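Long-range contact in MlnD (Bacillus methylotrophicus, PDB 5IL5), which serves, in this dehydratase-domain fragment of a trans-AT polyketide synthase for macrolactin, probably to remove water from carrier-bound polyketide intermediates: residues Asp264-Ala275 and Leu279-Phe287. Sequence-based numbering, arbitrary orientation.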
ATOM      1  N   ASP A 264     -36.855  24.466  -1.088  1.00 76.49           N
ATOM      2  CA  ASP A 264     -36.151  23.780  -2.166  1.00 70.76           C
ATOM      3  C   ASP A 264     -34.723  24.302  -2.303  1.00 63.27           C
ATOM      4  O   ASP A 264     -34.305  24.725  -3.383  1.00 61.95           O
ATOM      5  CB  ASP A 264     -36.899  23.955  -3.492  1.00 71.98           C
ATOM      6  CG  ASP A 264     -36.390  23.023  -4.575  1.00 71.74           C
ATOM      7  OD1 ASP A 264     -35.875  21.939  -4.237  1.00 72.80           O
ATOM      8  OD2 ASP A 264     -36.510  23.373  -5.765  1.00 70.64           O
ATOM      9  N   SER A 265     -33.973  24.285  -1.203  1.00 55.65           N
ATOM     10  CA  SER A 265     -32.566  24.676  -1.239  1.00 47.42           C
ATOM     11  C   SER A 265     -31.726  23.475  -1.676  1.00 41.94           C
ATOM     12  O   SER A 265     -30.936  22.906  -0.921  1.00 41.86           O
ATOM     13  CB  SER A 265     -32.125  25.223   0.115  1.00 47.78           C
ATOM     14  OG  SER A 265     -32.477  26.595   0.267  1.00 46.82           O
ATOM     15  N   ALA A 266     -31.926  23.096  -2.940  1.00 40.18           N
ATOM     16  CA  ALA A 266     -31.133  22.074  -3.612  1.00 39.18           C
ATOM     17  C   ALA A 266     -30.481  22.691  -4.841  1.00 37.02           C
ATOM     18  O   ALA A 266     -31.083  23.534  -5.512  1.00 36.87           O
ATOM     19  CB  ALA A 266     -31.996  20.884  -4.031  1.00 41.03           C
ATOM     20  N   TYR A 267     -29.259  22.267  -5.145  1.00 33.46           N
ATOM     21  CA  TYR A 267     -28.501  22.874  -6.226  1.00 31.61           C
ATOM     22  C   TYR A 267     -27.925  21.830  -7.170  1.00 31.38           C
ATOM     23  O   TYR A 267     -27.613  20.703  -6.780  1.00 32.21           O
ATOM     24  CB  TYR A 267     -27.422  23.776  -5.649  1.00 30.28           C
ATOM     25  CG  TYR A 267     -28.065  24.870  -4.844  1.00 30.76           C
ATOM     26  CD1 TYR A 267     -28.322  26.111  -5.408  1.00 30.09           C
ATOM     27  CD2 TYR A 267     -28.471  24.643  -3.540  1.00 32.21           C
ATOM     28  CE1 TYR A 267     -28.940  27.103  -4.682  1.00 30.88           C
ATOM     29  CE2 TYR A 267     -29.087  25.622  -2.809  1.00 33.02           C
ATOM     30  CZ  TYR A 267     -29.321  26.852  -3.381  1.00 32.37           C
ATOM     31  OH  TYR A 267     -29.940  27.832  -2.646  1.00 33.49           O
ATOM     32  N   ASP A 268     -27.834  22.224  -8.435  1.00 29.50           N
ATOM     33  CA  ASP A 268     -27.160  21.472  -9.482  1.00 29.27           C
ATOM     34  C   ASP A 268     -26.047  22.349 -10.032  1.00 27.61           C
ATOM     35  O   ASP A 268     -26.236  23.556 -10.197  1.00 26.82           O
ATOM     36  CB  ASP A 268     -28.122  21.080 -10.612  1.00 30.28           C
ATOM     37  CG  ASP A 268     -29.055  19.950 -10.225  1.00 32.32           C
ATOM     38  OD1 ASP A 268     -28.879  19.385  -9.128  1.00 32.89           O
ATOM     39  OD2 ASP A 268     -29.958  19.620 -11.022  1.00 33.57           O
ATOM     40  N   VAL A 269     -24.883  21.757 -10.284  1.00 27.36           N
ATOM     41  CA  VAL A 269     -23.730  22.511 -10.758  1.00 26.18           C
ATOM     42  C   VAL A 269     -23.075  21.776 -11.917  1.00 26.57           C
ATOM     43  O   VAL A 269     -23.136  20.547 -12.012  1.00 27.74           O
ATOM     44  CB  VAL A 269     -22.708  22.769  -9.638  1.00 25.79           C
ATOM     45  CG1 VAL A 269     -21.775  23.893 -10.066  1.00 24.71           C
ATOM     46  CG2 VAL A 269     -23.414  23.084  -8.329  1.00 26.06           C
ATOM     47  N   TYR A 270     -22.458  22.542 -12.816  1.00 25.83           N
ATOM     48  CA  TYR A 270     -21.793  21.982 -13.984  1.00 26.42           C
ATOM     49  C   TYR A 270     -20.475  22.693 -14.257  1.00 25.85           C
ATOM     50  O   TYR A 270     -20.396  23.921 -14.168  1.00 24.86           O
ATOM     51  CB  TYR A 270     -22.676  22.091 -15.229  1.00 26.80           C
ATOM     52  CG  TYR A 270     -24.051  21.501 -15.056  1.00 27.68           C
ATOM     53  CD1 TYR A 270     -25.084  22.235 -14.492  1.00 27.33           C
ATOM     54  CD2 TYR A 270     -24.316  20.205 -15.458  1.00 29.21           C
ATOM     55  CE1 TYR A 270     -26.344  21.690 -14.338  1.00 28.53           C
ATOM     56  CE2 TYR A 270     -25.565  19.650 -15.305  1.00 30.34           C
ATOM     57  CZ  TYR A 270     -26.577  20.395 -14.741  1.00 30.03           C
ATOM     58  OH  TYR A 270     -27.829  19.845 -14.588  1.00 31.53           O
ATOM     59  N   VAL A 271     -19.448  21.914 -14.591  1.00 26.79           N
ATOM     60  CA  VAL A 271     -18.203  22.435 -15.147  1.00 26.87           C
ATOM     61  C   VAL A 271     -18.263  22.257 -16.658  1.00 27.64           C
ATOM     62  O   VAL A 271     -18.600  21.173 -17.149  1.00 28.83           O
ATOM     63  CB  VAL A 271     -16.976  21.719 -14.552  1.00 27.90           C
ATOM     64  CG1 VAL A 271     -15.686  22.277 -15.145  1.00 28.38           C
ATOM     65  CG2 VAL A 271     -16.959  21.854 -13.042  1.00 27.41           C
ATOM     66  N   LEU A 272     -17.926  23.311 -17.394  1.00 27.21           N
ATOM     67  CA  LEU A 272     -18.166  23.377 -18.828  1.00 27.92           C
ATOM     68  C   LEU A 272     -16.885  23.714 -19.578  1.00 28.79           C
ATOM     69  O   LEU A 272     -16.007  24.400 -19.053  1.00 28.40           O
ATOM     70  CB  LEU A 272     -19.222  24.435 -19.143  1.00 26.92           C
ATOM     71  CG  LEU A 272     -20.426  24.458 -18.204  1.00 26.10           C
ATOM     72  CD1 LEU A 272     -21.285  25.641 -18.522  1.00 25.44           C
ATOM     73  CD2 LEU A 272     -21.224  23.177 -18.351  1.00 27.17           C
ATOM     74  N   ASP A 273     -16.795  23.250 -20.823  1.00 30.23           N
ATOM     75  CA  ASP A 273     -15.676  23.617 -21.684  1.00 31.42           C
ATOM     76  C   ASP A 273     -15.925  25.007 -22.276  1.00 30.65           C
ATOM     77  O   ASP A 273     -16.872  25.711 -21.910  1.00 29.18           O
ATOM     78  CB  ASP A 273     -15.466  22.563 -22.771  1.00 33.64           C
ATOM     79  CG  ASP A 273     -16.671  22.393 -23.667  1.00 33.91           C
ATOM     80  OD1 ASP A 273     -17.471  23.339 -23.789  1.00 32.67           O
ATOM     81  OD2 ASP A 273     -16.809  21.309 -24.264  1.00 35.64           O
ATOM     82  N   ASN A 274     -15.069  25.419 -23.215  1.00 31.94           N
ATOM     83  CA  ASN A 274     -15.178  26.759 -23.776  1.00 31.51           C
ATOM     84  C   ASN A 274     -16.493  26.986 -24.516  1.00 31.25           C
ATOM     85  O   ASN A 274     -16.838  28.141 -24.792  1.00 30.69           O
ATOM     86  CB  ASN A 274     -13.998  27.034 -24.714  1.00 33.44           C
ATOM     87  CG  ASN A 274     -13.828  25.961 -25.772  1.00 35.64           C
ATOM     88  OD1 ASN A 274     -14.750  25.209 -26.064  1.00 35.73           O
ATOM     89  ND2 ASN A 274     -12.651  25.911 -26.377  1.00 37.74           N
ATOM     90  N   ALA A 275     -17.236  25.923 -24.837  1.00 31.89           N
ATOM     91  CA  ALA A 275     -18.476  26.056 -25.595  1.00 32.12           C
ATOM     92  C   ALA A 275     -19.692  25.541 -24.830  1.00 31.19           C
ATOM     93  O   ALA A 275     -20.732  25.277 -25.444  1.00 31.94           O
ATOM     94  CB  ALA A 275     -18.359  25.340 -26.940  1.00 34.43           C
ATOM     95  N   LEU A 279     -18.418  18.966 -18.621  1.00 32.28           N
ATOM     96  CA  LEU A 279     -17.277  18.129 -18.273  1.00 33.65           C
ATOM     97  C   LEU A 279     -17.478  17.392 -16.961  1.00 33.71           C
ATOM     98  O   LEU A 279     -16.910  16.312 -16.775  1.00 35.44           O
ATOM     99  CB  LEU A 279     -16.004  18.983 -18.158  1.00 33.30           C
ATOM    100  CG  LEU A 279     -15.685  19.944 -19.306  1.00 33.19           C
ATOM    101  CD1 LEU A 279     -14.538  20.882 -18.966  1.00 32.82           C
ATOM    102  CD2 LEU A 279     -15.345  19.155 -20.546  1.00 35.43           C
ATOM    103  N   MET A 280     -18.256  17.969 -16.047  1.00 32.11           N
ATOM    104  CA  MET A 280     -18.515  17.376 -14.743  1.00 32.23           C
ATOM    105  C   MET A 280     -19.817  17.960 -14.211  1.00 30.93           C
ATOM    106  O   MET A 280     -20.089  19.147 -14.399  1.00 29.50           O
ATOM    107  CB  MET A 280     -17.359  17.641 -13.770  1.00 32.08           C
ATOM    108  CG  MET A 280     -17.552  17.065 -12.377  1.00 32.43           C
ATOM    109  SD  MET A 280     -16.078  17.257 -11.350  1.00 32.90           S
ATOM    110  CE  MET A 280     -16.095  19.017 -11.085  1.00 30.68           C
ATOM    111  N   GLU A 281     -20.615  17.119 -13.562  1.00 32.43           N
ATOM    112  CA  GLU A 281     -21.923  17.499 -13.047  1.00 31.82           C
ATOM    113  C   GLU A 281     -21.969  17.179 -11.564  1.00 32.04           C
ATOM    114  O   GLU A 281     -21.609  16.069 -11.162  1.00 33.47           O
ATOM    115  CB  GLU A 281     -23.044  16.746 -13.790  1.00 33.13           C
ATOM    116  CG  GLU A 281     -24.454  17.037 -13.286  1.00 33.08           C
ATOM    117  CD  GLU A 281     -25.506  16.169 -13.948  1.00 34.88           C
ATOM    118  OE1 GLU A 281     -25.124  15.248 -14.704  1.00 36.21           O
ATOM    119  OE2 GLU A 281     -26.710  16.407 -13.694  1.00 35.24           O
ATOM    120  N   LEU A 282     -22.425  18.135 -10.755  1.00 30.19           N
ATOM    121  CA  LEU A 282     -22.799  17.868  -9.366  1.00 30.69           C
ATOM    122  C   LEU A 282     -24.275  18.181  -9.191  1.00 30.83           C
ATOM    123  O   LEU A 282     -24.681  19.348  -9.228  1.00 29.72           O
ATOM    124  CB  LEU A 282     -21.968  18.675  -8.368  1.00 29.80           C
ATOM    125  CG  LEU A 282     -20.614  18.080  -8.002  1.00 30.51           C
ATOM    126  CD1 LEU A 282     -19.591  18.462  -9.046  1.00 29.97           C
ATOM    127  CD2 LEU A 282     -20.201  18.518  -6.604  1.00 30.47           C
ATOM    128  N   SER A 283     -25.058  17.141  -8.965  1.00 33.00           N
ATOM    129  CA  SER A 283     -26.497  17.258  -8.840  1.00 33.76           C
ATOM    130  C   SER A 283     -26.917  17.191  -7.375  1.00 34.55           C
ATOM    131  O   SER A 283     -26.296  16.505  -6.559  1.00 35.24           O
ATOM    132  CB  SER A 283     -27.178  16.143  -9.634  1.00 35.54           C
ATOM    133  OG  SER A 283     -28.571  16.371  -9.745  1.00 36.45           O
ATOM    134  N   GLY A 284     -27.995  17.898  -7.059  1.00 34.25           N
ATOM    135  CA  GLY A 284     -28.631  17.805  -5.755  1.00 35.54           C
ATOM    136  C   GLY A 284     -27.730  18.067  -4.567  1.00 35.04           C
ATOM    137  O   GLY A 284     -27.823  17.360  -3.555  1.00 36.56           O
ATOM    138  N   LEU A 285     -26.878  19.085  -4.649  1.00 33.19           N
ATOM    139  CA  LEU A 285     -26.152  19.550  -3.474  1.00 32.94           C
ATOM    140  C   LEU A 285     -27.115  20.246  -2.519  1.00 33.77           C
ATOM    141  O   LEU A 285     -27.863  21.142  -2.926  1.00 33.36           O
ATOM    142  CB  LEU A 285     -25.032  20.510  -3.883  1.00 31.04           C
ATOM    143  CG  LEU A 285     -24.134  21.104  -2.785  1.00 30.84           C
ATOM    144  CD1 LEU A 285     -22.764  21.485  -3.334  1.00 29.59           C
ATOM    145  CD2 LEU A 285     -24.785  22.311  -2.112  1.00 30.77           C
ATOM    146  N   VAL A 286     -27.096  19.835  -1.247  1.00 35.21           N
ATOM    147  CA  VAL A 286     -27.991  20.372  -0.227  1.00 36.54           C
ATOM    148  C   VAL A 286     -27.184  20.712   1.020  1.00 36.81           C
ATOM    149  O   VAL A 286     -26.374  19.901   1.481  1.00 37.34           O
ATOM    150  CB  VAL A 286     -29.123  19.385   0.117  1.00 38.96           C
ATOM    151  CG1 VAL A 286     -30.176  20.071   0.970  1.00 40.54           C
ATOM    152  CG2 VAL A 286     -29.750  18.824  -1.153  1.00 38.98           C
ATOM    153  N   PHE A 287     -27.409  21.903   1.567  1.00 43.76           N
ATOM    154  CA  PHE A 287     -26.721  22.329   2.781  1.00 44.86           C
ATOM    155  C   PHE A 287     -27.409  21.777   4.024  1.00 50.01           C
ATOM    156  O   PHE A 287     -28.635  21.833   4.151  1.00 50.62           O
ATOM    157  CB  PHE A 287     -26.665  23.853   2.858  1.00 43.49           C
ATOM    158  CG  PHE A 287     -25.609  24.463   1.996  1.00 41.24           C
ATOM    159  CD1 PHE A 287     -24.285  24.463   2.403  1.00 40.90           C
ATOM    160  CD2 PHE A 287     -25.932  25.034   0.779  1.00 39.78           C
ATOM    161  CE1 PHE A 287     -23.304  25.026   1.613  1.00 39.19           C
ATOM    162  CE2 PHE A 287     -24.955  25.599  -0.014  1.00 37.98           C
ATOM    163  CZ  PHE A 287     -23.639  25.593   0.402  1.00 37.71           C
TER
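Asp268 reaches across to the bulge of strand 280-286, where its OD1 takes two donors. Gly284 N comes almost straight along the C-O bond at 2.7 Å (N-H...O 169°). Ser283 OG approaches from above the carboxylate plane, 3.1 Å from the same OD1. The carboxylate gets there because Asp268 CG lies anti to its carbonyl carbon (chi1 -75°). Gly284 has positive phi and shares with Leu285 the position facing Tyr267, a G1 beta bulge; Leu285 N bonds to Tyr267 O at 2.8 Å, and Tyr267 N returns a bond to Leu285 O, which also lies in plane at the edge of the Tyr267 ring. On the same face as Asp268, Tyr270 and Glu281 run side by side in one direction, ring and carboxylate planes 23° apart, with Glu281 CG 3.5 Å from Tyr270 CE2. The other face is largely apolar: Val271 CG2 meets Met280 CE at 3.6 Å, the methionine chain bent at its thioether end, and Val269 and Leu282 pack through their CB atoms. Helix 215-229 covers Val269 and Met280, whereas Leu282 and Leu285 touch Ile240 of strand 239-245. At the turn end Val271 O accepts from Leu279 N at 2.7 Å and more weakly from Met280 N, a classic bulge. Strands 266-272 and 280-286 thus form an antiparallel hairpin in the predicted C-terminal hotdog fold, with an apolar side covered in part by helix 215-229 and a partly exposed side that carries Asp268, Tyr270 and Glu281. There the two bonds to Asp268 OD1 probably stabilise its carboxylate form, partly offset by the nearby Glu281 carboxylate, and help hold the glycine bulge in shape.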